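PDB 5C5V: acidocalcisomal pyrophosphatase from Trypanosoma brucei brucei, which probably hydrolyses inorganic pyrophosphate to two phosphate ions in a reaction that depends on magnesium. Local coordinates for residues W161-E167 / R187-D193; V29-C33 / M48-N53; Q125-H130 / S173-I177; E227-F233 / S263-P267. Residue numbers count along the deposited sequence, not the author numbering.

In the fold
Followed from the N terminus, the four contacts illustrate how a catalytic domain is knitted together while an appended helical domain stays apart. Interaction 2 closes a short segment, 14 residues lying between its two pieces of helix, where helix 26-36 packs on helix 43-53; its nearest atoms lie about 35 Å from those of interaction 3. Interactions 3 and 1 cross: 125-130 reaches forward to 173-177, which falls between the two segments of interaction 1, and the side chain of I177 packs on F166 and E167. In this way the small antiparallel sheet of 94-126 is tied to the catalytic core. Interaction 4 follows in series, joining two loops of the large mixed sheet, and meets interaction 1 where W161 packs on Q232.

Interaction 1. Residues W161-E167 / R187-D193; sequences WTRAKFE and RFYKHGD. With MG (magnesium ion), chain F; 2PN (imidodiphosphoric acid), chain C.
The aliphatic part of K165 lies over one face of the R187 guanidinium, with K165 CE 3.7 Å from R187 NH1. Two backbone hydrogen bonds set the segments antiparallel: K165 N to R187 O is 3.0 Å and Y189 N to R163 O is 2.9 Å. They flank A164 and F188, a non-hydrogen-bonded pair with CA atoms 4.6 Å apart, where A164 CB packs on F188 CE1 at 3.8 Å. Beyond it, R163 (chi1 p, chi3 p) forms a two-pronged salt bridge, NE to D193 OD1 at 3.0 Å and NH2 to D193 OD2 at 2.8 Å; R163 NH2 also reaches H191 O of the second subunit. K165 NZ pairs with E167 OE2 at 2.8 Å. R187, fully extended, gives NH1 to 2PN O1 (2.9 Å) and NH2 to 2PN O3 (2.8 Å), while E167 OE2 binds magnesium at 2.2 Å beside 2PN O1, 2PN O4 and three waters: the soluble pyrophosphatase site, where Lys, Arg and carboxylate-bound magnesium together hold the diphosphate analogue imidodiphosphate.

Interaction 2. Residues V29-C33 / M48-N53; sequences VEEVC and MKAEIN
A single charged pair crosses this helix-helix contact: K49 NZ donates to E30 OE2 over a very short 2.5 Å, a salt bridge at the exposed margin. To reach it, K49 leaves its helix with chi1 and chi2 both t and then bends at chi3 (m), so that its methylene chain lies along the edge of the interface. Inside this edge the packing is apolar and centred on C33, whose chi1 of m sets SG 3.7 Å from K49 CA, 3.7 Å from I52 CD1 and 4.1 Å from M48 CG. M48 also brings CE to 3.6 Å from C33 O. One turn earlier, V29 (chi1 t) places CG1 3.9 Å from I52 CG2 and 3.7 Å from N53 OD1. Both segments are regular alpha helix, running roughly antiparallel at 147° with axes 10.0 Å apart; the CA atoms of C33 and K49 approach to 6.0 Å, those of V29 and I52 to 7.6 Å. The order of elements is consistent with paired EF-hands, helix 26-36 leaving the first and helix 43-53 entering the second. Around them, M48 and I52 also pack on W67 of helix 61-69, while V32 turns to F16 in the loop after helix 3-14.

Interaction 3. Residues Q125-H130 / S173-I177; sequences QVSPWH and SFNPI
S127 and N175 carry the polar heart of this contact, and their rotamers bring the two polar groups together. With chi1 t, S127 turns OG back over the N terminus of the short helix 128-131, where it acts as N-cap, accepting from H130 N at 3.1 Å and, weakly, from W129 N at 3.1 Å. The same OG donates to N175 OD1 at 2.6 Å. N175, with chi1 m and left-handed backbone angles (46/53), sends its amide in beside W129, whose ring edge meets it with CE3 3.8 Å from N175 ND2; that nitrogen is hydrogen-bonded to A169 O. F174 is left-handed too (73/1), and these two residues turn the chain so that F174 O faces S127 CA at 3.3 Å, a CA-H...O contact, and P128 CD at 3.2 Å. P128 CG lies 3.1 Å from N175 O. At the outer side, the extended Q125 (chi1 and chi2 t) lays CG over the F174 ring, 4.0 Å from its centroid, a CH-pi contact. The nearest CA pair is S127 and F174, at 4.3 Å. Since one serine hydroxyl both accepts from the helix and donates to the asparagine, capping and loop closure are chemically coupled where strand 123-126 passes into the helix.

Interaction 4. Residues E227-F233 / S263-P267; sequences EIGMTQF and SHNDP
An ST turn within a type I beta turn, S263 to D266, meets the loop that follows strand 224-227, and carboxylates accepting backbone NH groups join the two. In the turn, D266 N hydrogen-bonds to S263 O at 3.1 Å, and S263 OG, with chi1 t, accepts from N265 N at 2.9 Å. E227 (chi1 t, chi2 m) folds its carboxylate across so that OE2 receives S263 N at 2.8 Å, nearly linear at 166°, and also G229 N at 2.8 Å; its other oxygen, OE1, is held by N197. D266, again chi1 t, answers in the opposite direction, OD1 taking M230 N at 2.8 Å. Strands 224-227 and 254-263 run parallel as neighbours in the curled mixed sheet at the centre of the pyrophosphatase fold, so these hydrogen bonds join the two loops that leave the sheet side by side. The closest CA pair is G229 and D266, 5.8 Å apart, with G229 CA only 3.2 Å from D266 OD1. A side chain would not fit there: an ideal CB on G229 would lie 2.9 Å from D266 OD1 and 2.4 Å from E227 OE2. F233 turns its ring edge to S263, F233 CZ to S263 CB 4.0 Å. At the outer end, M230 CE touches P267 CG at 3.4 Å; M230 also packs on L282 of the second subunit, and P267 on F271 of the third.

Interaction 1. Residues W161-E167 / R187-D193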
loop_
_atom_site.group_PDB
_atom_site.type_symbol
_atom_site.label_atom_id
_atom_site.label_comp_id
_atom_site.label_asym_id
_atom_site.label_seq_id
_atom_site.Cartn_x
_atom_site.Cartn_y
_atom_site.Cartn_z
ATOM N N TRP A 161 5.157 -20.017 5.320
ATOM C CA TRP A 161 5.455 -21.009 4.277
ATOM C C TRP A 161 6.450 -22.092 4.687
ATOM O O TRP A 161 7.072 -22.703 3.824
ATOM C CB TRP A 161 5.997 -20.321 3.017
ATOM C CG TRP A 161 5.114 -19.245 2.494
ATOM C CD1 TRP A 161 3.758 -19.273 2.395
ATOM C CD2 TRP A 161 5.529 -17.961 2.022
ATOM N NE1 TRP A 161 3.296 -18.088 1.874
ATOM C CE2 TRP A 161 4.368 -17.263 1.639
ATOM C CE3 TRP A 161 6.773 -17.329 1.898
ATOM C CZ2 TRP A 161 4.411 -15.964 1.139
ATOM C CZ3 TRP A 161 6.814 -16.037 1.406
ATOM C CH2 TRP A 161 5.639 -15.371 1.025
ATOM N N THR A 162 6.641 -22.302 5.987
ATOM C CA THR A 162 7.539 -23.359 6.436
ATOM C C THR A 162 6.800 -24.300 7.377
ATOM O O THR A 162 5.660 -24.028 7.759
ATOM C CB THR A 162 8.798 -22.778 7.128
ATOM O OG1 THR A 162 8.450 -22.194 8.393
ATOM C CG2 THR A 162 9.442 -21.725 6.228
ATOM N N ARG A 163 7.439 -25.405 7.750
ATOM C CA ARG A 163 6.776 -26.370 8.619
ATOM C C ARG A 163 7.660 -27.017 9.704
ATOM O O ARG A 163 7.190 -27.897 10.429
ATOM C CB ARG A 163 6.150 -27.465 7.767
ATOM C CG ARG A 163 7.147 -28.327 7.023
ATOM C CD ARG A 163 6.404 -29.388 6.210
ATOM N NE ARG A 163 5.640 -28.800 5.112
ATOM C CZ ARG A 163 4.704 -29.448 4.425
ATOM N NH1 ARG A 163 4.413 -30.705 4.729
ATOM N NH2 ARG A 163 4.049 -28.843 3.434
ATOM N N ALA A 164 8.912 -26.582 9.832
ATOM C CA ALA A 164 9.737 -26.996 10.980
ATOM C C ALA A 164 9.168 -26.327 12.221
ATOM O O ALA A 164 9.052 -25.107 12.262
ATOM C CB ALA A 164 11.198 -26.627 10.788
ATOM N N LYS A 165 8.762 -27.126 13.203
ATOM C CA LYS A 165 8.060 -26.595 14.364
ATOM C C LYS A 165 9.027 -26.134 15.465
ATOM O O LYS A 165 9.231 -26.820 16.463
ATOM C CB LYS A 165 7.083 -27.634 14.909
ATOM C CG LYS A 165 5.753 -27.061 15.385
ATOM C CD LYS A 165 5.874 -26.295 16.685
ATOM C CE LYS A 165 4.527 -25.755 17.159
ATOM N NZ LYS A 165 4.641 -24.949 18.426
ATOM N N PHE A 166 9.621 -24.965 15.259
ATOM C CA PHE A 166 10.457 -24.362 16.271
ATOM C C PHE A 166 9.575 -23.791 17.381
ATOM O O PHE A 166 8.416 -23.458 17.140
ATOM C CB PHE A 166 11.336 -23.283 15.664
ATOM C CG PHE A 166 12.313 -23.806 14.658
ATOM C CD1 PHE A 166 12.158 -23.528 13.307
ATOM C CD2 PHE A 166 13.377 -24.589 15.056
ATOM C CE1 PHE A 166 13.060 -24.009 12.382
ATOM C CE2 PHE A 166 14.288 -25.068 14.139
ATOM C CZ PHE A 166 14.128 -24.789 12.795
ATOM N N GLU A 167 10.139 -23.721 18.586
ATOM C CA GLU A 167 9.459 -23.309 19.807
ATOM C C GLU A 167 10.484 -22.692 20.755
ATOM O O GLU A 167 11.629 -23.139 20.818
ATOM C CB GLU A 167 8.808 -24.497 20.524
ATOM C CG GLU A 167 7.464 -24.952 19.997
ATOM C CD GLU A 167 6.850 -26.078 20.842
ATOM O OE1 GLU A 167 7.462 -26.466 21.871
ATOM O OE2 GLU A 167 5.752 -26.578 20.467
ATOM N N ARG A 187 10.343 -32.273 15.002
ATOM C CA ARG A 187 8.968 -32.214 14.509
ATOM C C ARG A 187 8.757 -31.295 13.300
ATOM O O ARG A 187 9.144 -30.125 13.305
ATOM C CB ARG A 187 8.046 -31.790 15.654
ATOM C CG ARG A 187 6.595 -31.532 15.289
ATOM C CD ARG A 187 5.846 -30.969 16.496
ATOM N NE ARG A 187 4.444 -30.667 16.222
ATOM C CZ ARG A 187 3.679 -29.883 16.981
ATOM N NH1 ARG A 187 4.179 -29.284 18.060
ATOM N NH2 ARG A 187 2.409 -29.677 16.651
ATOM N N PHE A 188 8.135 -31.846 12.260
ATOM C CA PHE A 188 7.646 -31.053 11.134
ATOM C C PHE A 188 6.145 -31.227 11.056
ATOM O O PHE A 188 5.646 -32.321 11.297
ATOM C CB PHE A 188 8.284 -31.480 9.809
ATOM C CG PHE A 188 9.769 -31.255 9.741
ATOM C CD1 PHE A 188 10.282 -30.136 9.099
ATOM C CD2 PHE A 188 10.652 -32.159 10.313
ATOM C CE1 PHE A 188 11.639 -29.922 9.033
ATOM C CE2 PHE A 188 12.012 -31.954 10.240
ATOM C CZ PHE A 188 12.505 -30.833 9.601
ATOM N N TYR A 189 5.421 -30.159 10.741
ATOM C CA TYR A 189 3.990 -30.288 10.517
ATOM C C TYR A 189 3.720 -31.303 9.417
ATOM O O TYR A 189 4.280 -31.212 8.325
ATOM C CB TYR A 189 3.372 -28.963 10.114
ATOM C CG TYR A 189 3.268 -27.944 11.200
ATOM C CD1 TYR A 189 2.853 -28.297 12.477
ATOM C CD2 TYR A 189 3.555 -26.610 10.942
ATOM C CE1 TYR A 189 2.743 -27.351 13.460
ATOM C CE2 TYR A 189 3.450 -25.659 11.919
ATOM C CZ TYR A 189 3.047 -26.030 13.175
ATOM O OH TYR A 189 2.928 -25.072 14.152
ATOM N N LYS A 190 2.853 -32.262 9.698
ATOM C CA LYS A 190 2.486 -33.236 8.690
ATOM C C LYS A 190 1.365 -32.688 7.809
ATOM O O LYS A 190 1.323 -32.955 6.604
ATOM C CB LYS A 190 2.065 -34.541 9.353
ATOM C CG LYS A 190 1.847 -35.676 8.403
ATOM C CD LYS A 190 1.591 -36.951 9.187
ATOM C CE LYS A 190 1.080 -38.070 8.299
ATOM N NZ LYS A 190 0.628 -39.215 9.144
ATOM N N HIS A 191 0.490 -31.885 8.406
ATOM C CA HIS A 191 -0.699 -31.373 7.729
ATOM C C HIS A 191 -0.385 -30.505 6.521
ATOM O O HIS A 191 -1.096 -30.535 5.522
ATOM C CB HIS A 191 -1.551 -30.575 8.714
ATOM C CG HIS A 191 -2.793 -29.991 8.115
ATOM N ND1 HIS A 191 -3.725 -30.752 7.440
ATOM C CD2 HIS A 191 -3.264 -28.719 8.103
ATOM C CE1 HIS A 191 -4.712 -29.973 7.028
ATOM N NE2 HIS A 191 -4.463 -28.740 7.430
ATOM N N GLY A 192 0.682 -29.721 6.636
ATOM C CA GLY A 192 1.100 -28.811 5.587
ATOM C C GLY A 192 1.954 -27.704 6.173
ATOM O O GLY A 192 2.324 -27.751 7.349
ATOM N N ASP A 193 2.259 -26.699 5.365
ATOM C CA ASP A 193 3.008 -25.563 5.860
ATOM C C ASP A 193 2.123 -24.604 6.657
ATOM O O ASP A 193 0.908 -24.490 6.422
ATOM C CB ASP A 193 3.683 -24.813 4.711
ATOM C CG ASP A 193 4.702 -25.661 3.992
ATOM O OD1 ASP A 193 5.777 -25.896 4.581
ATOM O OD2 ASP A 193 4.439 -26.100 2.848
HETATM MG MG MG F . 3.869 -27.204 21.460
HETATM P P1 2PN C . 1.340 -27.054 19.302
HETATM O O1 2PN C . 2.538 -27.835 19.901
HETATM O O2 2PN C . 0.118 -27.242 20.241
HETATM O O3 2PN C . 1.087 -27.549 17.850
HETATM N N1 2PN C . 1.742 -25.474 19.180
HETATM P P2 2PN C . 1.921 -24.457 20.452
HETATM O O4 2PN C . 2.932 -25.050 21.499
HETATM O O5 2PN C . 0.560 -24.323 21.107
HETATM O O6 2PN C . 2.407 -23.156 19.987
HETATM O O HOH W 1 5.855 -32.760 6.561
HETATM O O HOH W 2 5.060 -26.832 23.297
HETATM O O HOH W 3 2.428 -28.099 22.717
HETATM O O HOH W 4 4.395 -29.170 21.658
#

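Interaction 2. Residues V29-C33 / M48-N53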
loop_
_atom_site.group_PDB
_atom_site.type_symbol
_atom_site.label_atom_id
_atom_site.label_comp_id
_atom_site.label_asym_id
_atom_site.label_seq_id
_atom_site.Cartn_x
_atom_site.Cartn_y
_atom_site.Cartn_z
ATOM N N VAL A 29 39.857 24.507 21.586
ATOM C CA VAL A 29 40.628 24.065 22.737
ATOM C C VAL A 29 40.326 24.945 23.940
ATOM O O VAL A 29 40.083 24.440 25.035
ATOM C CB VAL A 29 42.140 24.083 22.451
ATOM C CG1 VAL A 29 42.924 24.236 23.751
ATOM C CG2 VAL A 29 42.552 22.817 21.727
ATOM N N GLU A 30 40.310 26.258 23.730
ATOM C CA GLU A 30 39.954 27.172 24.800
ATOM C C GLU A 30 38.517 26.937 25.274
ATOM O O GLU A 30 38.234 27.004 26.471
ATOM C CB GLU A 30 40.143 28.626 24.360
ATOM C CG GLU A 30 41.565 28.974 23.924
ATOM C CD GLU A 30 42.029 30.305 24.469
ATOM O OE1 GLU A 30 42.929 30.940 23.860
ATOM O OE2 GLU A 30 41.512 30.723 25.534
ATOM N N GLU A 31 37.617 26.648 24.338
ATOM C CA GLU A 31 36.206 26.467 24.665
ATOM C C GLU A 31 35.902 25.203 25.467
ATOM O O GLU A 31 35.043 25.218 26.339
ATOM C CB GLU A 31 35.362 26.455 23.394
ATOM C CG GLU A 31 34.934 27.843 22.960
ATOM C CD GLU A 31 34.577 27.904 21.490
ATOM O OE1 GLU A 31 33.789 27.055 21.022
ATOM O OE2 GLU A 31 35.088 28.808 20.806
ATOM N N VAL A 32 36.581 24.109 25.153
ATOM C CA VAL A 32 36.347 22.875 25.876
ATOM C C VAL A 32 36.915 23.021 27.306
ATOM O O VAL A 32 36.396 22.415 28.243
ATOM C CB VAL A 32 36.954 21.662 25.143
ATOM C CG1 VAL A 32 38.453 21.682 25.238
ATOM C CG2 VAL A 32 36.418 20.373 25.726
ATOM N N CYS A 33 37.947 23.856 27.459
ATOM C CA CYS A 33 38.524 24.158 28.768
ATOM C C CYS A 33 37.611 25.063 29.594
ATOM O O CYS A 33 37.422 24.842 30.784
ATOM C CB CYS A 33 39.904 24.818 28.628
ATOM S SG CYS A 33 41.210 23.691 28.108
ATOM N N MET A 48 44.852 22.611 33.557
ATOM C CA MET A 48 44.171 21.900 32.479
ATOM C C MET A 48 44.452 22.465 31.080
ATOM O O MET A 48 44.879 21.729 30.194
ATOM C CB MET A 48 42.666 21.891 32.751
ATOM C CG MET A 48 41.806 21.491 31.572
ATOM S SD MET A 48 40.110 21.255 32.109
ATOM C CE MET A 48 39.707 22.858 32.781
ATOM N N LYS A 49 44.218 23.758 30.876
ATOM C CA LYS A 49 44.488 24.369 29.576
ATOM C C LYS A 49 45.981 24.313 29.223
ATOM O O LYS A 49 46.357 24.199 28.051
ATOM C CB LYS A 49 43.994 25.817 29.522
ATOM C CG LYS A 49 44.118 26.420 28.110
ATOM C CD LYS A 49 43.645 27.860 28.046
ATOM C CE LYS A 49 42.157 27.928 27.735
ATOM N NZ LYS A 49 41.707 29.340 27.549
ATOM N N ALA A 50 46.834 24.433 30.228
ATOM C CA ALA A 50 48.261 24.323 29.975
ATOM C C ALA A 50 48.577 22.906 29.496
ATOM O O ALA A 50 49.375 22.722 28.581
ATOM C CB ALA A 50 49.068 24.669 31.233
ATOM N N GLU A 51 47.953 21.912 30.122
ATOM C CA GLU A 51 48.172 20.517 29.760
ATOM C C GLU A 51 47.740 20.190 28.322
ATOM O O GLU A 51 48.405 19.416 27.626
ATOM C CB GLU A 51 47.443 19.589 30.742
ATOM C CG GLU A 51 48.152 19.373 32.076
ATOM C CD GLU A 51 47.333 18.523 33.040
ATOM O OE1 GLU A 51 46.397 17.845 32.568
ATOM O OE2 GLU A 51 47.617 18.518 34.263
ATOM N N ILE A 52 46.624 20.763 27.879
ATOM C CA ILE A 52 46.105 20.452 26.561
ATOM C C ILE A 52 46.908 21.197 25.495
ATOM O O ILE A 52 47.191 20.648 24.440
ATOM C CB ILE A 52 44.592 20.776 26.445
ATOM C CG1 ILE A 52 43.782 19.780 27.283
ATOM C CG2 ILE A 52 44.129 20.692 24.994
ATOM C CD1 ILE A 52 42.385 20.227 27.597
ATOM N N ASN A 53 47.300 22.436 25.768
ATOM C CA ASN A 53 48.183 23.149 24.849
ATOM C C ASN A 53 49.507 22.418 24.599
ATOM O O ASN A 53 50.043 22.446 23.482
ATOM C CB ASN A 53 48.509 24.547 25.383
ATOM C CG ASN A 53 47.325 25.487 25.348
ATOM O OD1 ASN A 53 46.368 25.278 24.593
ATOM N ND2 ASN A 53 47.397 26.558 26.154
#

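Interaction 3. Residues Q125-H130 / S173-I177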
loop_
_atom_site.group_PDB
_atom_site.type_symbol
_atom_site.label_atom_id
_atom_site.label_comp_id
_atom_site.label_asym_id
_atom_site.label_seq_id
_atom_site.Cartn_x
_atom_site.Cartn_y
_atom_site.Cartn_z
ATOM N N GLN A 125 23.786 -13.079 27.812
ATOM C CA GLN A 125 22.713 -13.883 27.260
ATOM C C GLN A 125 21.432 -13.538 28.003
ATOM O O GLN A 125 21.462 -13.269 29.213
ATOM C CB GLN A 125 23.023 -15.377 27.350
ATOM C CG GLN A 125 21.994 -16.230 26.662
ATOM C CD GLN A 125 22.382 -17.686 26.573
ATOM O OE1 GLN A 125 23.465 -18.079 26.989
ATOM N NE2 GLN A 125 21.486 -18.498 26.040
ATOM N N VAL A 126 20.321 -13.527 27.263
ATOM C CA VAL A 126 19.010 -13.231 27.821
ATOM C C VAL A 126 17.984 -14.246 27.335
ATOM O O VAL A 126 18.265 -15.069 26.454
ATOM C CB VAL A 126 18.513 -11.823 27.434
ATOM C CG1 VAL A 126 19.519 -10.758 27.865
ATOM C CG2 VAL A 126 18.259 -11.729 25.934
ATOM N N SER A 127 16.786 -14.177 27.901
ATOM C CA SER A 127 15.709 -15.058 27.482
ATOM C C SER A 127 14.747 -14.327 26.556
ATOM O O SER A 127 14.245 -13.269 26.912
ATOM C CB SER A 127 14.953 -15.598 28.690
ATOM O OG SER A 127 13.741 -16.194 28.257
ATOM N N PRO A 128 14.488 -14.886 25.364
ATOM C CA PRO A 128 13.515 -14.243 24.474
ATOM C C PRO A 128 12.147 -14.169 25.141
ATOM O O PRO A 128 11.382 -13.248 24.916
ATOM C CB PRO A 128 13.480 -15.178 23.265
ATOM C CG PRO A 128 13.868 -16.494 23.809
ATOM C CD PRO A 128 14.922 -16.190 24.839
ATOM N N TRP A 129 11.856 -15.149 25.982
ATOM C CA TRP A 129 10.618 -15.192 26.743
ATOM C C TRP A 129 10.555 -14.111 27.833
ATOM O O TRP A 129 9.597 -13.345 27.906
ATOM C CB TRP A 129 10.476 -16.581 27.360
ATOM C CG TRP A 129 9.179 -16.861 28.035
ATOM C CD1 TRP A 129 8.024 -16.141 27.943
ATOM C CD2 TRP A 129 8.902 -17.960 28.913
ATOM N NE1 TRP A 129 7.037 -16.727 28.705
ATOM C CE2 TRP A 129 7.555 -17.839 29.321
ATOM C CE3 TRP A 129 9.662 -19.029 29.398
ATOM C CZ2 TRP A 129 6.956 -18.748 30.195
ATOM C CZ3 TRP A 129 9.069 -19.923 30.265
ATOM C CH2 TRP A 129 7.726 -19.781 30.649
ATOM N N HIS A 130 11.576 -14.034 28.681
ATOM C CA HIS A 130 11.475 -13.150 29.838
ATOM C C HIS A 130 11.996 -11.749 29.583
ATOM O O HIS A 130 11.509 -10.804 30.175
ATOM C CB HIS A 130 12.207 -13.750 31.037
ATOM C CG HIS A 130 11.778 -15.149 31.349
ATOM N ND1 HIS A 130 10.457 -15.494 31.521
ATOM C CD2 HIS A 130 12.494 -16.288 31.503
ATOM C CE1 HIS A 130 10.374 -16.789 31.769
ATOM N NE2 HIS A 130 11.592 -17.293 31.758
ATOM N N SER A 173 17.413 -23.110 30.421
ATOM C CA SER A 173 17.942 -21.809 30.835
ATOM C C SER A 173 18.118 -20.871 29.657
ATOM O O SER A 173 18.698 -21.258 28.642
ATOM C CB SER A 173 19.296 -21.968 31.542
ATOM O OG SER A 173 19.177 -22.759 32.705
ATOM N N PHE A 174 17.631 -19.641 29.820
ATOM C CA PHE A 174 17.720 -18.594 28.814
ATOM C C PHE A 174 16.740 -18.869 27.648
ATOM O O PHE A 174 16.678 -18.095 26.699
ATOM C CB PHE A 174 19.168 -18.437 28.310
ATOM C CG PHE A 174 20.142 -17.946 29.376
ATOM C CD1 PHE A 174 20.105 -16.630 29.822
ATOM C CD2 PHE A 174 21.086 -18.805 29.929
ATOM C CE1 PHE A 174 21.001 -16.176 30.824
ATOM C CE2 PHE A 174 21.985 -18.369 30.926
ATOM C CZ PHE A 174 21.943 -17.055 31.370
ATOM N N ASN A 175 15.991 -19.971 27.750
ATOM C CA ASN A 175 14.874 -20.283 26.866
ATOM C C ASN A 175 15.180 -20.069 25.387
ATOM O O ASN A 175 14.466 -19.356 24.690
ATOM C CB ASN A 175 13.653 -19.459 27.267
ATOM C CG ASN A 175 13.394 -19.508 28.750
ATOM O OD1 ASN A 175 13.513 -18.503 29.435
ATOM N ND2 ASN A 175 13.058 -20.681 29.258
ATOM N N PRO A 176 16.266 -20.677 24.910
ATOM C CA PRO A 176 16.577 -20.563 23.493
ATOM C C PRO A 176 15.473 -21.175 22.638
ATOM O O PRO A 176 14.663 -21.960 23.135
ATOM C CB PRO A 176 17.878 -21.352 23.360
ATOM C CG PRO A 176 17.833 -22.337 24.492
ATOM C CD PRO A 176 17.206 -21.569 25.612
ATOM N N ILE A 177 15.430 -20.809 21.366
ATOM C CA ILE A 177 14.510 -21.477 20.463
ATOM C C ILE A 177 15.105 -22.797 20.001
ATOM O O ILE A 177 16.282 -22.891 19.656
ATOM C CB ILE A 177 14.169 -20.606 19.274
ATOM C CG1 ILE A 177 13.158 -19.547 19.713
ATOM C CG2 ILE A 177 13.583 -21.455 18.164
ATOM C CD1 ILE A 177 12.917 -18.465 18.676
#

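Interaction 4. Residues E227-F233 / S263-P267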
loop_
_atom_site.group_PDB
_atom_site.type_symbol
_atom_site.label_atom_id
_atom_site.label_comp_id
_atom_site.label_asym_id
_atom_site.label_seq_id
_atom_site.Cartn_x
_atom_site.Cartn_y
_atom_site.Cartn_z
ATOM N N GLU A 227 0.861 -13.944 12.707
ATOM C CA GLU A 227 1.039 -12.655 12.050
ATOM C C GLU A 227 0.693 -12.758 10.552
ATOM O O GLU A 227 1.302 -13.531 9.815
ATOM C CB GLU A 227 2.471 -12.155 12.257
ATOM C CG GLU A 227 2.694 -10.712 11.868
ATOM C CD GLU A 227 2.849 -10.533 10.363
ATOM O OE1 GLU A 227 3.436 -11.426 9.710
ATOM O OE2 GLU A 227 2.396 -9.493 9.834
ATOM N N ILE A 228 -0.289 -11.982 10.108
ATOM C CA ILE A 228 -0.920 -12.247 8.801
ATOM C C ILE A 228 -0.406 -11.353 7.677
ATOM O O ILE A 228 -0.956 -11.347 6.594
ATOM C CB ILE A 228 -2.447 -12.084 8.881
ATOM C CG1 ILE A 228 -2.808 -10.634 9.190
ATOM C CG2 ILE A 228 -3.034 -13.025 9.926
ATOM C CD1 ILE A 228 -4.287 -10.408 9.429
ATOM N N GLY A 229 0.658 -10.604 7.936
ATOM C CA GLY A 229 1.222 -9.738 6.917
ATOM C C GLY A 229 1.790 -10.528 5.750
ATOM O O GLY A 229 1.786 -11.762 5.765
ATOM N N MET A 230 2.269 -9.817 4.736
ATOM C CA MET A 230 2.707 -10.464 3.508
ATOM C C MET A 230 4.176 -10.864 3.541
ATOM O O MET A 230 4.617 -11.634 2.698
ATOM C CB MET A 230 2.446 -9.554 2.311
ATOM C CG MET A 230 3.403 -8.397 2.248
ATOM S SD MET A 230 2.935 -7.166 1.011
ATOM C CE MET A 230 4.414 -6.132 1.153
ATOM N N THR A 231 4.927 -10.349 4.519
ATOM C CA THR A 231 6.374 -10.573 4.587
ATOM C C THR A 231 6.713 -11.805 5.429
ATOM O O THR A 231 6.205 -11.960 6.535
ATOM C CB THR A 231 7.120 -9.370 5.200
ATOM O OG1 THR A 231 6.692 -8.157 4.576
ATOM C CG2 THR A 231 8.619 -9.524 5.028
ATOM N N GLN A 232 7.554 -12.684 4.885
ATOM C CA GLN A 232 8.059 -13.834 5.623
ATOM C C GLN A 232 9.163 -13.396 6.582
ATOM O O GLN A 232 10.097 -12.708 6.174
ATOM C CB GLN A 232 8.608 -14.884 4.665
ATOM C CG GLN A 232 9.124 -16.126 5.342
ATOM C CD GLN A 232 10.038 -16.936 4.455
ATOM O OE1 GLN A 232 11.054 -16.435 3.979
ATOM N NE2 GLN A 232 9.677 -18.196 4.219
ATOM N N PHE A 233 9.082 -13.822 7.835
ATOM C CA PHE A 233 10.110 -13.495 8.825
ATOM C C PHE A 233 11.148 -14.606 8.918
ATOM O O PHE A 233 10.925 -15.719 8.421
ATOM C CB PHE A 233 9.492 -13.266 10.199
ATOM C CG PHE A 233 8.578 -12.071 10.271
ATOM C CD1 PHE A 233 8.759 -10.982 9.434
ATOM C CD2 PHE A 233 7.559 -12.022 11.196
ATOM C CE1 PHE A 233 7.918 -9.872 9.509
ATOM C CE2 PHE A 233 6.727 -10.921 11.276
ATOM C CZ PHE A 233 6.911 -9.851 10.428
ATOM N N SER A 263 2.052 -7.157 11.364
ATOM C CA SER A 263 3.253 -6.349 11.442
ATOM C C SER A 263 2.997 -4.867 11.203
ATOM O O SER A 263 2.335 -4.484 10.242
ATOM C CB SER A 263 4.279 -6.853 10.423
ATOM O OG SER A 263 5.316 -5.899 10.261
ATOM N N HIS A 264 3.549 -4.030 12.063
ATOM C CA HIS A 264 3.445 -2.594 11.888
ATOM C C HIS A 264 4.200 -2.136 10.644
ATOM O O HIS A 264 4.117 -0.979 10.272
ATOM C CB HIS A 264 3.979 -1.862 13.126
ATOM C CG HIS A 264 2.955 -1.656 14.197
ATOM N ND1 HIS A 264 2.012 -0.651 14.145
ATOM C CD2 HIS A 264 2.719 -2.332 15.347
ATOM C CE1 HIS A 264 1.247 -0.710 15.221
ATOM N NE2 HIS A 264 1.654 -1.722 15.966
ATOM N N ASN A 265 4.939 -3.046 10.011
ATOM C CA ASN A 265 5.653 -2.746 8.769
ATOM C C ASN A 265 4.938 -3.166 7.491
ATOM O O ASN A 265 5.420 -2.889 6.391
ATOM C CB ASN A 265 7.027 -3.398 8.791
ATOM C CG ASN A 265 8.013 -2.575 9.532
ATOM O OD1 ASN A 265 7.904 -1.340 9.536
ATOM N ND2 ASN A 265 8.973 -3.228 10.207
ATOM N N ASP A 266 3.810 -3.850 7.631
ATOM C CA ASP A 266 3.036 -4.254 6.467
ATOM C C ASP A 266 2.340 -3.034 5.863
ATOM O O ASP A 266 1.893 -2.140 6.591
ATOM C CB ASP A 266 2.004 -5.334 6.820
ATOM C CG ASP A 266 1.461 -6.054 5.584
ATOM O OD1 ASP A 266 2.027 -7.103 5.199
ATOM O OD2 ASP A 266 0.460 -5.587 4.989
ATOM N N PRO A 267 2.262 -2.997 4.520
ATOM C CA PRO A 267 1.636 -1.921 3.733
ATOM C C PRO A 267 0.173 -1.681 4.082
ATOM O O PRO A 267 -0.303 -0.566 3.891
ATOM C CB PRO A 267 1.780 -2.415 2.284
ATOM C CG PRO A 267 3.014 -3.280 2.320
ATOM C CD PRO A 267 2.942 -3.983 3.662
#